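TT1696 protein (PDB 1UFB) is of unknown function but carries a HEPN domain and may bind DNA. Local coordinates at residues A[27-30]-A[31-34]; A[34-37]-A[38-41]; A[83-86]-A[87-91]. All coordinates share one frame; numbering follows the deposited sequence.

Contact 1. Residues A[27-30]-A[31-34]; sequences YAWA and CFAA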
loop_
_atom_site.group_PDB
_atom_site.type_symbol
_atom_site.label_atom_id
_atom_site.label_comp_id
_atom_site.label_asym_id
_atom_site.label_seq_id
_atom_site.Cartn_x
_atom_site.Cartn_y
_atom_site.Cartn_z
ATOM N N TYR A 27 10.034 0.076 -8.328
ATOM C CA TYR A 27 9.544 -1.220 -8.789
ATOM C C TYR A 27 8.705 -2.021 -7.805
ATOM O O TYR A 27 7.655 -2.520 -8.178
ATOM C CB TYR A 27 10.746 -2.064 -9.354
ATOM C CG TYR A 27 11.531 -1.255 -10.411
ATOM C CD1 TYR A 27 12.942 -1.192 -10.418
ATOM C CD2 TYR A 27 10.839 -0.526 -11.387
ATOM C CE1 TYR A 27 13.643 -0.379 -11.436
ATOM C CE2 TYR A 27 11.495 0.258 -12.347
ATOM C CZ TYR A 27 12.870 0.335 -12.385
ATOM O OH TYR A 27 13.376 1.129 -13.433
ATOM N N ALA A 28 9.175 -2.133 -6.577
ATOM C CA ALA A 28 8.444 -2.839 -5.570
ATOM C C ALA A 28 7.081 -2.120 -5.396
ATOM O O ALA A 28 6.016 -2.777 -5.298
ATOM C CB ALA A 28 9.228 -2.831 -4.269
ATOM N N TRP A 29 7.102 -0.807 -5.290
ATOM C CA TRP A 29 5.816 -0.094 -5.125
ATOM C C TRP A 29 4.921 -0.321 -6.327
ATOM O O TRP A 29 3.703 -0.388 -6.179
ATOM C CB TRP A 29 6.052 1.432 -4.908
ATOM C CG TRP A 29 6.239 1.710 -3.434
ATOM C CD1 TRP A 29 7.422 1.842 -2.766
ATOM C CD2 TRP A 29 5.197 1.855 -2.453
ATOM N NE1 TRP A 29 7.190 2.074 -1.408
ATOM C CE2 TRP A 29 5.830 2.084 -1.190
ATOM C CE3 TRP A 29 3.805 1.830 -2.514
ATOM C CZ2 TRP A 29 5.092 2.288 0.014
ATOM C CZ3 TRP A 29 3.068 2.041 -1.314
ATOM C CH2 TRP A 29 3.729 2.262 -0.069
ATOM N N ALA A 30 5.511 -0.396 -7.546
ATOM C CA ALA A 30 4.720 -0.653 -8.742
ATOM C C ALA A 30 4.063 -2.043 -8.637
ATOM O O ALA A 30 2.915 -2.251 -9.067
ATOM C CB ALA A 30 5.644 -0.616 -10.053
ATOM N N CYS A 31 4.791 -3.016 -8.120
ATOM C CA CYS A 31 4.262 -4.349 -7.979
ATOM C C CYS A 31 3.106 -4.365 -6.958
ATOM O O CYS A 31 2.107 -5.070 -7.138
ATOM C CB CYS A 31 5.319 -5.319 -7.439
ATOM S SG CYS A 31 6.573 -5.730 -8.783
ATOM N N PHE A 32 3.304 -3.631 -5.868
ATOM C CA PHE A 32 2.238 -3.562 -4.863
ATOM C C PHE A 32 0.979 -2.906 -5.483
ATOM O O PHE A 32 -0.144 -3.421 -5.370
ATOM C CB PHE A 32 2.748 -2.743 -3.666
ATOM C CG PHE A 32 1.676 -2.477 -2.632
ATOM C CD1 PHE A 32 1.257 -3.523 -1.816
ATOM C CD2 PHE A 32 1.083 -1.210 -2.509
ATOM C CE1 PHE A 32 0.261 -3.329 -0.862
ATOM C CE2 PHE A 32 0.051 -0.976 -1.533
ATOM C CZ PHE A 32 -0.344 -2.048 -0.723
ATOM N N ALA A 33 1.179 -1.805 -6.198
ATOM C CA ALA A 33 0.068 -1.108 -6.814
ATOM C C ALA A 33 -0.605 -2.012 -7.838
ATOM O O ALA A 33 -1.788 -1.957 -7.970
ATOM C CB ALA A 33 0.537 0.282 -7.435
ATOM N N ALA A 34 0.134 -2.878 -8.536
ATOM C CA ALA A 34 -0.494 -3.785 -9.487
ATOM C C ALA A 34 -1.354 -4.810 -8.733
ATOM O O ALA A 34 -2.481 -5.162 -9.141
ATOM C CB ALA A 34 0.596 -4.519 -10.329
#
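Two successive turns at the start of helix 27-48 meet here in a local contact, carried by the i to i+3 side-chain pair W29 and F32 and buried in the helical bundle of the HEPN fold, on a helix that also meets the second subunit. The frame is regular alpha-helix, with i to i+4 bonds: C31 N, F32 N, A33 N and A34 N reach back to the carbonyls of Y27, A28, W29 and A30, the F32 N to A28 O bond measuring 2.9 Å. W29 and F32 run alongside each other in the same direction, and the indole meets the phenyl through its six-membered ring, W29 CZ3 lying 4.0 Å from F32 CD2. The rings are steeply inclined, planes at 83°, with 5.8 Å between the centroids of the W29 six-membered ring and the F32 ring, an oblique pair. F32 has CG anti to its backbone nitrogen (chi1 174°), which brings the ring alongside the indole. On another face of the helix, A30 and A33 pack on helix 4-24, and A30, C31 and A34 on helix 106-126. W29 goes on to the dimer partner: its NE1 is hydrogen-bonded to N14 of the second subunit and its rings stack with H17 of that subunit. The chemistry is therefore divided, apolar contact binding W29 to F32 within the chain while the single indole N-H is spent on the neighbouring subunit.

Contact 2. Residues A[34-37]-A[38-41]; sequences AQQA and AEAA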
loop_
_atom_site.group_PDB
_atom_site.type_symbol
_atom_site.label_atom_id
_atom_site.label_comp_id
_atom_site.label_asym_id
_atom_site.label_seq_id
_atom_site.Cartn_x
_atom_site.Cartn_y
_atom_site.Cartn_z
ATOM N N ALA A 34 0.134 -2.878 -8.536
ATOM C CA ALA A 34 -0.494 -3.785 -9.487
ATOM C C ALA A 34 -1.354 -4.810 -8.733
ATOM O O ALA A 34 -2.481 -5.162 -9.141
ATOM C CB ALA A 34 0.596 -4.519 -10.329
ATOM N N GLN A 35 -0.816 -5.367 -7.652
ATOM C CA GLN A 35 -1.674 -6.313 -6.885
ATOM C C GLN A 35 -2.957 -5.537 -6.396
ATOM O O GLN A 35 -4.067 -6.108 -6.385
ATOM C CB GLN A 35 -0.901 -6.854 -5.641
ATOM C CG GLN A 35 -1.716 -7.794 -4.696
ATOM C CD GLN A 35 -2.693 -7.024 -3.749
ATOM O OE1 GLN A 35 -2.482 -5.854 -3.454
ATOM N NE2 GLN A 35 -3.755 -7.738 -3.226
ATOM N N GLN A 36 -2.792 -4.269 -6.004
ATOM C CA GLN A 36 -3.925 -3.493 -5.505
ATOM C C GLN A 36 -4.948 -3.233 -6.614
ATOM O O GLN A 36 -6.173 -3.182 -6.353
ATOM C CB GLN A 36 -3.436 -2.160 -4.902
ATOM C CG GLN A 36 -2.779 -2.299 -3.525
ATOM C CD GLN A 36 -3.823 -2.653 -2.455
ATOM O OE1 GLN A 36 -4.028 -3.859 -2.033
ATOM N NE2 GLN A 36 -4.505 -1.618 -2.002
ATOM N N ALA A 37 -4.447 -3.044 -7.858
ATOM C CA ALA A 37 -5.373 -2.856 -8.999
ATOM C C ALA A 37 -6.180 -4.132 -9.162
ATOM O O ALA A 37 -7.412 -4.083 -9.291
ATOM C CB ALA A 37 -4.602 -2.591 -10.289
ATOM N N ALA A 38 -5.486 -5.276 -9.152
ATOM C CA ALA A 38 -6.198 -6.546 -9.328
ATOM C C ALA A 38 -7.222 -6.813 -8.228
ATOM O O ALA A 38 -8.357 -7.256 -8.464
ATOM C CB ALA A 38 -5.196 -7.736 -9.396
ATOM N N GLU A 39 -6.813 -6.528 -6.999
ATOM C CA GLU A 39 -7.660 -6.741 -5.848
ATOM C C GLU A 39 -8.948 -5.879 -5.944
ATOM O O GLU A 39 -10.104 -6.349 -5.736
ATOM C CB GLU A 39 -6.813 -6.336 -4.579
ATOM C CG GLU A 39 -7.536 -6.749 -3.246
ATOM C CD GLU A 39 -6.914 -6.110 -2.007
ATOM O OE1 GLU A 39 -5.744 -6.358 -1.719
ATOM O OE2 GLU A 39 -7.626 -5.374 -1.299
ATOM N N ALA A 40 -8.752 -4.583 -6.167
ATOM C CA ALA A 40 -9.898 -3.631 -6.241
ATOM C C ALA A 40 -10.865 -4.023 -7.428
ATOM O O ALA A 40 -12.131 -3.988 -7.272
ATOM C CB ALA A 40 -9.353 -2.153 -6.420
ATOM N N ALA A 41 -10.274 -4.423 -8.543
ATOM C CA ALA A 41 -11.100 -4.807 -9.719
ATOM C C ALA A 41 -11.936 -6.009 -9.369
ATOM O O ALA A 41 -13.159 -6.014 -9.665
ATOM C CB ALA A 41 -10.225 -5.137 -10.924
#
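Midway along helix 27-48, in the helical bundle of the HEPN fold, Q35 and E39 form an i to i+4 side-chain hydrogen bond across one helical turn. Q35 NE2 donates to E39 OE1 at 2.9 Å, nearly straight, with an N-H...O angle of 167°. The oxygen lies in the plane of the Q35 amide, yet amide and carboxylate planes are 61° apart. With CG anti to the backbone nitrogen (chi1 176°) and a bend at chi2, the Q35 chain swings its amide forward over the next turn to meet the more extended glutamate. Q35 NE2 also makes a weak hydrogen bond to H56 O. E39 OE1 also bonds to H56 ND1, while E39 OE2 is taken by a salt bridge to K43 and a hydrogen bond with the hydroxyl of Y91 of the second subunit. Both carboxylate oxygens are thus engaged although the residue is buried, and K43 is likely to offset its negative charge. Underneath, the backbone donors of A38, E39, A40 and A41 are satisfied by the carbonyls of A34, Q35, Q36 and A37, with E39 N to Q35 O at 2.8 Å. The alanines face helices 4-24 and 106-126. In the side-chain bond, E39 OE1 receives the amide N-H on its anti lone pair, away from OE2.

Contact 3. Residues A[83-86]-A[87-91]; sequences DKYY and IPTRY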
loop_
_atom_site.group_PDB
_atom_site.type_symbol
_atom_site.label_atom_id
_atom_site.label_comp_id
_atom_site.label_asym_id
_atom_site.label_seq_id
_atom_site.Cartn_x
_atom_site.Cartn_y
_atom_site.Cartn_z
ATOM N N ASP A 83 -0.087 -12.304 -5.812
ATOM C CA ASP A 83 -0.351 -12.493 -4.389
ATOM C C ASP A 83 0.871 -12.337 -3.540
ATOM O O ASP A 83 0.794 -11.946 -2.388
ATOM C CB ASP A 83 -1.065 -13.847 -4.138
ATOM C CG ASP A 83 -2.588 -13.733 -4.352
ATOM O OD1 ASP A 83 -3.031 -12.573 -4.561
ATOM O OD2 ASP A 83 -3.343 -14.757 -4.310
ATOM N N LYS A 84 2.006 -12.569 -4.136
ATOM C CA LYS A 84 3.279 -12.383 -3.449
ATOM C C LYS A 84 3.688 -10.921 -3.401
ATOM O O LYS A 84 4.754 -10.607 -2.870
ATOM C CB LYS A 84 4.389 -13.103 -4.183
ATOM C CG LYS A 84 4.074 -14.566 -4.389
ATOM C CD LYS A 84 3.812 -15.269 -3.056
ATOM C CE LYS A 84 4.277 -16.717 -3.194
ATOM N NZ LYS A 84 5.216 -16.811 -4.378
ATOM N N TYR A 85 2.877 -10.017 -3.955
ATOM C CA TYR A 85 3.262 -8.585 -3.943
ATOM C C TYR A 85 2.515 -7.738 -2.907
ATOM O O TYR A 85 2.760 -6.527 -2.843
ATOM C CB TYR A 85 3.072 -7.955 -5.333
ATOM C CG TYR A 85 3.945 -8.623 -6.416
ATOM C CD1 TYR A 85 3.523 -8.678 -7.757
ATOM C CD2 TYR A 85 5.189 -9.152 -6.090
ATOM C CE1 TYR A 85 4.336 -9.258 -8.777
ATOM C CE2 TYR A 85 6.024 -9.725 -7.108
ATOM C CZ TYR A 85 5.574 -9.763 -8.442
ATOM O OH TYR A 85 6.355 -10.254 -9.480
ATOM N N TYR A 86 1.574 -8.336 -2.159
ATOM C CA TYR A 86 0.855 -7.539 -1.183
ATOM C C TYR A 86 1.759 -7.151 0.026
ATOM O O TYR A 86 1.886 -5.982 0.386
ATOM C CB TYR A 86 -0.428 -8.271 -0.738
ATOM C CG TYR A 86 -1.147 -7.536 0.364
ATOM C CD1 TYR A 86 -1.746 -6.278 0.134
ATOM C CD2 TYR A 86 -1.091 -8.039 1.696
ATOM C CE1 TYR A 86 -2.286 -5.510 1.260
ATOM C CE2 TYR A 86 -1.578 -7.319 2.760
ATOM C CZ TYR A 86 -2.175 -6.075 2.550
ATOM O OH TYR A 86 -2.688 -5.487 3.666
ATOM N N ILE A 87 2.427 -8.125 0.619
ATOM C CA ILE A 87 3.273 -7.837 1.754
ATOM C C ILE A 87 4.806 -7.697 1.479
ATOM O O ILE A 87 5.409 -6.705 1.891
ATOM C CB ILE A 87 2.993 -8.894 2.944
ATOM C CG1 ILE A 87 1.820 -8.349 3.815
ATOM C CG2 ILE A 87 4.258 -9.032 3.897
ATOM C CD1 ILE A 87 1.070 -9.397 4.770
ATOM N N PRO A 88 5.427 -8.650 0.742
ATOM C CA PRO A 88 6.879 -8.607 0.457
ATOM C C PRO A 88 7.427 -7.387 -0.231
ATOM O O PRO A 88 8.594 -7.058 -0.090
ATOM C CB PRO A 88 7.136 -9.927 -0.335
ATOM C CG PRO A 88 6.045 -10.899 0.306
ATOM C CD PRO A 88 4.828 -9.911 0.254
ATOM N N THR A 89 6.596 -6.681 -0.963
ATOM C CA THR A 89 7.059 -5.472 -1.623
ATOM C C THR A 89 7.305 -4.316 -0.665
ATOM O O THR A 89 7.931 -3.349 -1.020
ATOM C CB THR A 89 6.018 -5.019 -2.636
ATOM O OG1 THR A 89 4.697 -5.051 -2.016
ATOM C CG2 THR A 89 6.012 -5.984 -3.831
ATOM N N ARG A 90 6.831 -4.410 0.573
ATOM C CA ARG A 90 6.906 -3.275 1.519
ATOM C C ARG A 90 7.567 -3.610 2.864
ATOM O O ARG A 90 7.932 -2.706 3.601
ATOM C CB ARG A 90 5.483 -2.803 1.881
ATOM C CG ARG A 90 4.652 -2.322 0.678
ATOM C CD ARG A 90 3.239 -1.961 1.133
ATOM N NE ARG A 90 2.448 -3.154 1.426
ATOM C CZ ARG A 90 1.681 -3.322 2.529
ATOM N NH1 ARG A 90 1.595 -2.374 3.506
ATOM N NH2 ARG A 90 0.887 -4.386 2.598
ATOM N N TYR A 91 7.667 -4.896 3.188
ATOM C CA TYR A 91 8.156 -5.264 4.526
ATOM C C TYR A 91 9.465 -6.009 4.456
ATOM O O TYR A 91 9.522 -7.098 3.905
ATOM C CB TYR A 91 7.087 -6.087 5.283
ATOM C CG TYR A 91 5.903 -5.217 5.666
ATOM C CD1 TYR A 91 4.646 -5.355 5.026
ATOM C CD2 TYR A 91 6.048 -4.195 6.615
ATOM C CE1 TYR A 91 3.533 -4.463 5.337
ATOM C CE2 TYR A 91 4.948 -3.290 6.937
ATOM C CZ TYR A 91 3.691 -3.456 6.277
ATOM O OH TYR A 91 2.604 -2.651 6.615
HETATM O O HOH W 1 1.895 -11.039 -0.006
HETATM O O HOH W 2 -0.106 -4.162 5.149
#
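Y86 O is gripped by two nitrogens of one guanidinium: R90 NH2 at 2.9 Å and R90 NE at 3.1 Å. The carbonyl oxygen lies at the guanidinium edge, close to its plane, but the two donors approach it differently, NE nearly in line with the C=O bond and NH2 from above the carbonyl plane. The same NH2 sits over one face of the Y86 ring, 3.5 Å from Y86 CZ, in a cation-pi contact with the planes 60° apart; the ring also stacks with H56. The bend of the arginine at chi3 (-74°) folds its head back to the tyrosine. An alanine here would remove the guanidinium, and would probably leave Y86 O without both donors and the ring without the cation over one face. One water accepts from R90 NH2 at 2.7 Å and also reaches Y86 OH and, weakly, Y91 OH. Just before, T89 OG1 donates to Y85 O at 2.6 Å, and T89 CG2 packs against Y85 CB. A second water links D83 O to I87 N, where the type I turn of 83-86 passes into 87-91. I87 CG1 meets the Y86 ring at CD2. Residues 83-91 belong to the loop between helices 73-83 and 106-126, with Y85, Y86, T89 and R90 laid against helix 27-48 and Y85 also reaching helix 106-126.

How the contacts relate
Contacts 1 and 2 are successive parts of helix 27-48, sharing A34, and both are buried; contact 2 lies nearest the centre of the chain. Contact 3 is a partly buried loop laid along that helix, with I87 and K84 exposed. Its chemistry is mixed, where contact 1 is chiefly aromatic and contact 2 polar around a buried carboxylate. The loop touches both helical contacts: F32 CE1 lies 3.2 Å from R90 NE, and Q35 and Q36 pack on Y86. All three also reach the second subunit, so helix 27-48 and the loop take part in both the fold and the dimer.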